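Local coordinates for protein hydrogenase maturation factor (Thermoanaerobacter tengcongensis, PDB 3VTH) that probably transfers the carbamoyl group of carbamoyl phosphate, at the cost of ATP, to the C-terminal cysteine of HypE during [NiFe]-hydrogenase maturation, at residues R5-Q10 and E54-K58; S424-G428 and Y438-Q442; Y538-N544 and N590-S595. All coordinates share one frame; numbering follows the deposited sequence.

Contact 1 (R5-Q10 and E54-K58)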
# COMPACT_ATOMS: atom_id res chain seq x y z
N ARG A 5 5.09 12.84 -57.37
CA ARG A 5 4.17 11.97 -56.63
C ARG A 5 3.00 12.75 -56.05
O ARG A 5 3.19 13.69 -55.28
CB ARG A 5 4.90 11.21 -55.52
CG ARG A 5 3.95 10.45 -54.58
CD ARG A 5 4.60 9.97 -53.30
NE ARG A 5 3.58 9.84 -52.24
CZ ARG A 5 2.80 8.77 -52.08
NH1 ARG A 5 2.92 7.73 -52.89
NH2 ARG A 5 1.91 8.74 -51.11
N VAL A 6 1.79 12.32 -56.39
CA VAL A 6 0.57 12.87 -55.81
C VAL A 6 0.40 12.43 -54.36
O VAL A 6 0.47 11.23 -54.06
CB VAL A 6 -0.68 12.44 -56.62
CG1 VAL A 6 -1.95 13.08 -56.05
CG2 VAL A 6 -0.51 12.80 -58.10
N PRO A 7 0.17 13.40 -53.44
CA PRO A 7 -0.06 13.06 -52.05
C PRO A 7 -1.36 12.28 -51.89
O PRO A 7 -2.35 12.57 -52.58
CB PRO A 7 -0.16 14.42 -51.34
CG PRO A 7 0.37 15.43 -52.31
CD PRO A 7 0.11 14.86 -53.67
N GLN A 8 -1.33 11.26 -51.03
CA GLN A 8 -2.52 10.50 -50.71
C GLN A 8 -2.82 10.71 -49.24
O GLN A 8 -2.09 10.23 -48.37
CB GLN A 8 -2.34 9.00 -51.01
CG GLN A 8 -2.38 8.65 -52.47
CD GLN A 8 -2.12 7.18 -52.72
OE1 GLN A 8 -2.62 6.31 -52.00
NE2 GLN A 8 -1.32 6.89 -53.72
N ILE A 9 -3.89 11.45 -48.96
CA ILE A 9 -4.19 11.85 -47.61
C ILE A 9 -5.26 10.92 -47.04
O ILE A 9 -6.30 10.70 -47.65
CB ILE A 9 -4.60 13.35 -47.55
CG1 ILE A 9 -3.52 14.24 -48.22
CG2 ILE A 9 -4.92 13.80 -46.11
CD1 ILE A 9 -2.11 14.25 -47.52
N GLN A 10 -4.97 10.35 -45.87
CA GLN A 10 -5.90 9.50 -45.15
C GLN A 10 -6.12 10.10 -43.77
O GLN A 10 -5.38 11.00 -43.36
CB GLN A 10 -5.35 8.09 -45.01
CG GLN A 10 -5.40 7.24 -46.27
CD GLN A 10 -5.34 5.76 -45.93
OE1 GLN A 10 -4.27 5.14 -45.97
NE2 GLN A 10 -6.48 5.18 -45.54
N GLU A 54 -4.45 13.35 -39.93
CA GLU A 54 -4.60 13.25 -41.38
C GLU A 54 -3.23 13.45 -42.00
O GLU A 54 -2.52 14.40 -41.65
CB GLU A 54 -5.54 14.34 -41.93
CG GLU A 54 -6.86 14.42 -41.17
CD GLU A 54 -7.89 15.32 -41.82
OE1 GLU A 54 -9.09 15.07 -41.54
OE2 GLU A 54 -7.54 16.26 -42.57
N GLY A 55 -2.87 12.54 -42.90
CA GLY A 55 -1.65 12.67 -43.72
C GLY A 55 -1.41 11.43 -44.57
O GLY A 55 -2.35 10.65 -44.83
N GLU A 56 -0.17 11.24 -45.01
CA GLU A 56 0.23 10.03 -45.72
C GLU A 56 0.14 8.84 -44.78
O GLU A 56 0.46 8.95 -43.59
CB GLU A 56 1.66 10.15 -46.26
CG GLU A 56 1.87 11.22 -47.32
CD GLU A 56 1.31 10.85 -48.69
OE1 GLU A 56 1.20 11.76 -49.53
OE2 GLU A 56 1.01 9.66 -48.95
N GLU A 57 -0.29 7.70 -45.33
CA GLU A 57 -0.43 6.47 -44.55
C GLU A 57 0.87 6.11 -43.85
O GLU A 57 0.86 5.70 -42.69
CB GLU A 57 -0.85 5.31 -45.46
CG GLU A 57 -1.10 3.99 -44.71
CD GLU A 57 -1.50 2.85 -45.63
OE1 GLU A 57 -2.20 1.92 -45.16
OE2 GLU A 57 -1.14 2.87 -46.84
N LYS A 58 1.99 6.27 -44.55
CA LYS A 58 3.30 5.93 -43.99
C LYS A 58 3.63 6.80 -42.76
O LYS A 58 4.21 6.31 -41.79
CB LYS A 58 4.40 6.05 -45.06
CG LYS A 58 4.36 4.93 -46.09
CD LYS A 58 5.50 5.04 -47.10
CE LYS A 58 5.48 3.88 -48.11
NZ LYS A 58 6.65 3.86 -49.03
O HOH W 1 -1.38 7.70 -47.87
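The carboxylate of Glu56 is held by Arg5 through one oxygen and by the backbone of Gln8 through the other, where the N-terminal tail runs into the acylphosphatase-type alpha/beta fold. Arg5 NH2 meets Glu56 OE2 at 2.5 Å in a salt bridge; the oxygen lies near the guanidinium plane, whereas the nitrogen stands above the carboxylate, the two flat groups being turned 60° apart. Gln8 N donates to Glu56 OE1 at 3.0 Å from the other face of the carboxylate, so the group is gripped from both sides. Glu56 reaches both partners because its chain bends about CB-CG (chi2 -75°), which sets the carboxylate between Arg5 and Gln8, while Arg5 comes from the opposite direction with its chain extended from CG to NE. Glu56 is also the N-cap residue of helix 57-69.

Beyond the carboxylate the tail joins the sheet. Gln10 and Gly55 form an antiparallel hydrogen-bonded pair, with Gln10 N to Gly55 O at 2.8 Å and nearly straight, and Gly55 N to Gln10 O at 3.0 Å, so the start of strand 10-17 is paired with Gly55 of the neighbouring strand. A water links the segments where they diverge, donating to Gln8 O and accepting from Glu57 N at 2.8 Å.

Apolar contact is modest. Ile9 also touches Val87, as does Glu54, whose carboxylate is taken by the backbone nitrogens of Lys88 and Tyr90. Across the contact, Ile9 CD1 lies 4.1 Å from Gly55 CA, and its CG2 lies 4.0 Å from Gly55 N.

Contact 2 (S424-G428 and Y438-Q442); sequences SHHIG and YYIEQ
His425 NE2 donates to Tyr438 OH at 3.0 Å, joining the loop after strand 420-423 to helix 433-449 in the Kae1-like domain of the actin-like ATPase clan. The hydroxyl lies in the imidazole plane, only 5° out of it, and the N-H...O angle is 151°. Since His425 ND1 is paired with Tyr446 OH from farther along the same helix, both ring nitrogens are engaged and the rotation of this buried ring is fixed. Its CG sits between the backbone N and the carbonyl carbon (chi1 64°), which swings the imidazole toward the helix. Gln442 OE1 comes up to the ring edge at CE1, 3.2 Å away, with the amide turned 64° from the imidazole.

Ile427 fills the space between loop and helix: CG2 packs against Tyr439 CB at 3.9 Å, while CD1 lies over one imidazole face near its rim. With Gly428 it faces Asn411 in a classic beta bulge. A phenylalanine in place of Tyr438 would probably leave the buried His425 NE2 without its acceptor and the imidazole less firmly fixed. At the ring edge of Tyr438, Ile427 O lies 3.7 Å from CE1.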
# COMPACT_ATOMS: atom_id res chain seq x y z
N SER A 424 -8.71 1.62 -3.24
CA SER A 424 -8.38 2.91 -2.66
C SER A 424 -7.00 2.86 -2.05
O SER A 424 -6.49 1.78 -1.71
CB SER A 424 -9.39 3.29 -1.58
OG SER A 424 -9.17 2.59 -0.36
N HIS A 425 -6.40 4.03 -1.89
CA HIS A 425 -5.22 4.14 -1.05
C HIS A 425 -5.56 3.70 0.37
O HIS A 425 -6.72 3.72 0.78
CB HIS A 425 -4.68 5.56 -1.07
CG HIS A 425 -5.60 6.60 -0.48
ND1 HIS A 425 -6.65 7.15 -1.19
CD2 HIS A 425 -5.60 7.21 0.73
CE1 HIS A 425 -7.26 8.05 -0.44
NE2 HIS A 425 -6.65 8.11 0.73
N HIS A 426 -4.53 3.31 1.11
CA HIS A 426 -4.63 2.98 2.54
C HIS A 426 -5.47 4.02 3.29
O HIS A 426 -5.19 5.22 3.23
CB HIS A 426 -3.22 2.96 3.12
CG HIS A 426 -3.17 2.79 4.60
ND1 HIS A 426 -2.93 3.83 5.47
CD2 HIS A 426 -3.30 1.68 5.37
CE1 HIS A 426 -2.92 3.38 6.71
NE2 HIS A 426 -3.12 2.08 6.68
N ILE A 427 -6.51 3.55 3.98
CA ILE A 427 -7.38 4.43 4.75
C ILE A 427 -6.96 4.37 6.23
O ILE A 427 -6.82 5.41 6.87
CB ILE A 427 -8.88 4.04 4.59
CG1 ILE A 427 -9.31 4.13 3.10
CG2 ILE A 427 -9.79 4.87 5.52
CD1 ILE A 427 -9.23 5.55 2.48
N GLY A 428 -6.78 3.16 6.76
CA GLY A 428 -6.31 2.98 8.15
C GLY A 428 -7.23 2.04 8.91
O GLY A 428 -8.20 1.54 8.35
N TYR A 438 -13.52 9.85 7.55
CA TYR A 438 -12.55 9.92 6.47
C TYR A 438 -12.76 8.82 5.41
O TYR A 438 -12.77 9.10 4.21
CB TYR A 438 -11.16 9.85 7.07
CG TYR A 438 -10.01 9.71 6.10
CD1 TYR A 438 -9.04 8.74 6.31
CD2 TYR A 438 -9.88 10.55 4.98
CE1 TYR A 438 -7.95 8.59 5.45
CE2 TYR A 438 -8.79 10.38 4.09
CZ TYR A 438 -7.84 9.42 4.33
OH TYR A 438 -6.75 9.25 3.50
N TYR A 439 -12.93 7.59 5.87
CA TYR A 439 -13.35 6.49 5.01
C TYR A 439 -14.58 6.87 4.17
O TYR A 439 -14.56 6.73 2.96
CB TYR A 439 -13.65 5.29 5.89
CG TYR A 439 -14.25 4.07 5.26
CD1 TYR A 439 -15.61 3.80 5.41
CD2 TYR A 439 -13.46 3.14 4.60
CE1 TYR A 439 -16.18 2.63 4.89
CE2 TYR A 439 -14.02 1.96 4.07
CZ TYR A 439 -15.39 1.73 4.22
OH TYR A 439 -15.99 0.58 3.72
N ILE A 440 -15.62 7.36 4.83
CA ILE A 440 -16.89 7.71 4.16
C ILE A 440 -16.69 8.74 3.07
O ILE A 440 -17.23 8.59 1.97
CB ILE A 440 -17.97 8.21 5.16
CG1 ILE A 440 -18.48 7.05 6.00
CG2 ILE A 440 -19.15 8.87 4.42
CD1 ILE A 440 -18.65 5.77 5.23
N GLU A 441 -15.90 9.77 3.37
CA GLU A 441 -15.62 10.86 2.44
C GLU A 441 -14.77 10.39 1.24
O GLU A 441 -14.93 10.89 0.13
CB GLU A 441 -14.93 12.03 3.15
CG GLU A 441 -13.36 12.00 3.12
CD GLU A 441 -12.70 13.39 3.23
OE1 GLU A 441 -13.43 14.41 3.21
OE2 GLU A 441 -11.45 13.46 3.33
N GLN A 442 -13.85 9.46 1.48
CA GLN A 442 -13.04 8.93 0.40
C GLN A 442 -13.88 8.08 -0.54
O GLN A 442 -13.70 8.14 -1.76
CB GLN A 442 -11.83 8.15 0.94
CG GLN A 442 -10.76 9.08 1.52
CD GLN A 442 -10.38 10.22 0.58
OE1 GLN A 442 -9.72 10.02 -0.44
NE2 GLN A 442 -10.81 11.44 0.92

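Contact 3 (Y538-N544 and N590-S595)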
# COMPACT_ATOMS: atom_id res chain seq x y z
N TYR A 538 -8.80 -25.68 17.50
CA TYR A 538 -9.32 -24.50 18.19
C TYR A 538 -8.83 -24.38 19.64
O TYR A 538 -8.91 -25.36 20.38
CB TYR A 538 -10.85 -24.54 18.20
CG TYR A 538 -11.46 -24.17 16.87
CD1 TYR A 538 -11.16 -22.95 16.28
CD2 TYR A 538 -12.36 -25.03 16.23
CE1 TYR A 538 -11.72 -22.59 15.05
CE2 TYR A 538 -12.93 -24.67 15.01
CZ TYR A 538 -12.59 -23.44 14.43
OH TYR A 538 -13.13 -23.05 13.24
N LYS A 539 -8.34 -23.20 20.02
CA LYS A 539 -7.95 -22.92 21.39
C LYS A 539 -8.78 -21.77 21.92
O LYS A 539 -9.10 -20.83 21.16
CB LYS A 539 -6.45 -22.53 21.47
CG LYS A 539 -5.49 -23.60 20.94
CD LYS A 539 -5.53 -24.85 21.85
CE LYS A 539 -4.72 -25.99 21.25
NZ LYS A 539 -4.94 -27.28 21.99
N PRO A 540 -9.11 -21.81 23.23
CA PRO A 540 -9.91 -20.74 23.82
C PRO A 540 -9.06 -19.47 23.97
O PRO A 540 -7.86 -19.55 24.28
CB PRO A 540 -10.30 -21.31 25.20
CG PRO A 540 -9.15 -22.24 25.56
CD PRO A 540 -8.73 -22.84 24.21
N LEU A 541 -9.66 -18.32 23.74
CA LEU A 541 -8.97 -17.06 23.90
C LEU A 541 -9.79 -16.23 24.87
O LEU A 541 -10.83 -15.71 24.50
CB LEU A 541 -8.87 -16.35 22.54
CG LEU A 541 -7.81 -15.28 22.37
CD1 LEU A 541 -6.49 -15.97 22.06
CD2 LEU A 541 -8.18 -14.32 21.24
N PRO A 542 -9.35 -16.16 26.14
CA PRO A 542 -10.11 -15.47 27.19
C PRO A 542 -9.92 -13.96 27.12
O PRO A 542 -8.78 -13.47 27.06
CB PRO A 542 -9.51 -16.03 28.48
CG PRO A 542 -8.09 -16.33 28.10
CD PRO A 542 -8.14 -16.81 26.67
N GLY A 543 -11.03 -13.23 27.11
CA GLY A 543 -10.99 -11.77 27.11
C GLY A 543 -11.18 -11.16 25.74
O GLY A 543 -11.62 -10.01 25.63
N ASN A 544 -10.83 -11.92 24.69
CA ASN A 544 -11.09 -11.56 23.28
C ASN A 544 -10.23 -10.44 22.69
O ASN A 544 -9.37 -10.70 21.83
CB ASN A 544 -12.59 -11.27 23.06
CG ASN A 544 -13.46 -12.48 23.29
OD1 ASN A 544 -13.01 -13.62 23.17
ND2 ASN A 544 -14.73 -12.24 23.63
N ASN A 590 -16.60 -14.58 28.21
CA ASN A 590 -15.88 -13.77 27.22
C ASN A 590 -14.77 -14.54 26.49
O ASN A 590 -13.66 -14.03 26.31
CB ASN A 590 -15.28 -12.51 27.87
CG ASN A 590 -16.33 -11.52 28.31
OD1 ASN A 590 -17.39 -11.38 27.68
ND2 ASN A 590 -16.05 -10.81 29.40
N THR A 591 -15.07 -15.77 26.09
CA THR A 591 -14.06 -16.64 25.51
C THR A 591 -14.38 -16.92 24.05
O THR A 591 -15.50 -17.32 23.72
CB THR A 591 -13.96 -17.93 26.35
OG1 THR A 591 -13.39 -17.60 27.63
CG2 THR A 591 -13.07 -18.98 25.68
N ALA A 592 -13.42 -16.67 23.17
CA ALA A 592 -13.57 -17.00 21.76
C ALA A 592 -12.73 -18.23 21.48
O ALA A 592 -11.78 -18.51 22.22
CB ALA A 592 -13.12 -15.84 20.87
N TYR A 593 -13.07 -18.99 20.45
CA TYR A 593 -12.23 -20.11 20.04
C TYR A 593 -11.56 -19.77 18.73
O TYR A 593 -12.21 -19.24 17.81
CB TYR A 593 -13.06 -21.39 19.93
CG TYR A 593 -13.48 -21.88 21.29
CD1 TYR A 593 -12.67 -22.73 22.03
CD2 TYR A 593 -14.68 -21.45 21.86
CE1 TYR A 593 -13.06 -23.17 23.31
CE2 TYR A 593 -15.07 -21.88 23.12
CZ TYR A 593 -14.26 -22.73 23.83
OH TYR A 593 -14.68 -23.15 25.08
N VAL A 594 -10.25 -20.04 18.66
CA VAL A 594 -9.44 -19.52 17.55
C VAL A 594 -8.58 -20.56 16.87
O VAL A 594 -7.98 -21.44 17.52
CB VAL A 594 -8.52 -18.33 17.99
CG1 VAL A 594 -9.31 -17.32 18.80
CG2 VAL A 594 -7.30 -18.85 18.82
N SER A 595 -8.54 -20.47 15.55
CA SER A 595 -7.56 -21.17 14.71
C SER A 595 -6.83 -20.02 14.04
O SER A 595 -7.39 -19.35 13.17
CB SER A 595 -8.26 -22.03 13.65
OG SER A 595 -7.39 -22.41 12.58
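Leu541 and Ala592 form the tight middle of an antiparallel ribbon between strands 539-542 and 591-594. Leu541 N donates to Ala592 O at 2.6 Å, and the return bond from Ala592 N to Leu541 O measures 3.1 Å. Lys539 and Val594 make the second hydrogen-bonded pair, with Val594 N to Lys539 O at 2.9 Å.

On the face of Leu541 and Val594, the two side chains cross at about a right angle, Leu541 CB lying 3.9 Å from Val594 CG1. Helix 551-559 closes over them through Thr554 and Phe558. On the other face Pro540 wedges between Thr591 and Tyr593: its CB is 3.7 Å from Thr591 CG2 and 3.8 Å from Tyr593 CE1. With CG beside its backbone N (chi1 -70°), Tyr593 brings its ring obliquely against this proline. Pro540 and Pro542 rest on Ile585 of helix 575-587.

Toward Asn590 the pairing gives way to solvent. Gly543 N still donates to Asn590 O at 2.9 Å, but Asn590 is exposed; the strand pairing ends at Gly543, and the Asn544 side chain folds back along Asn590 and Ala592. The opposite end is more enclosed, for Tyr538 brings its ring edge to the backbone of Val594 and Ser595, and its hydroxyl bonds to Asp514 and Arg532. Strand 591-594 pairs antiparallel with 530-542 and also bonds to Val517 of 517-525, within the large mixed sheet of the second Kae1-like subdomain.

Overall arrangement
The three contacts follow one another along the chain without overlap, each in a different domain region. Contact 1 joins the N-terminal tail to the five-stranded acylphosphatase sheet, about 49 Å from the chain's centre. Contact 2 lies deep in the molecule, beside the six-stranded sheet of the first Kae1-like part, with His426 about 5 Å from the bound ATP analogue. Contact 3 belongs to the mixed sheet of the second part, on the far side of the chain's centre from contact 1; their centres are 77 Å apart. Contacts 2 and 3, with centres 31 Å apart, belong to the two Kae1-like parts whose residues together bind the iron ion, through His483, His487, Asp507 and Asp734.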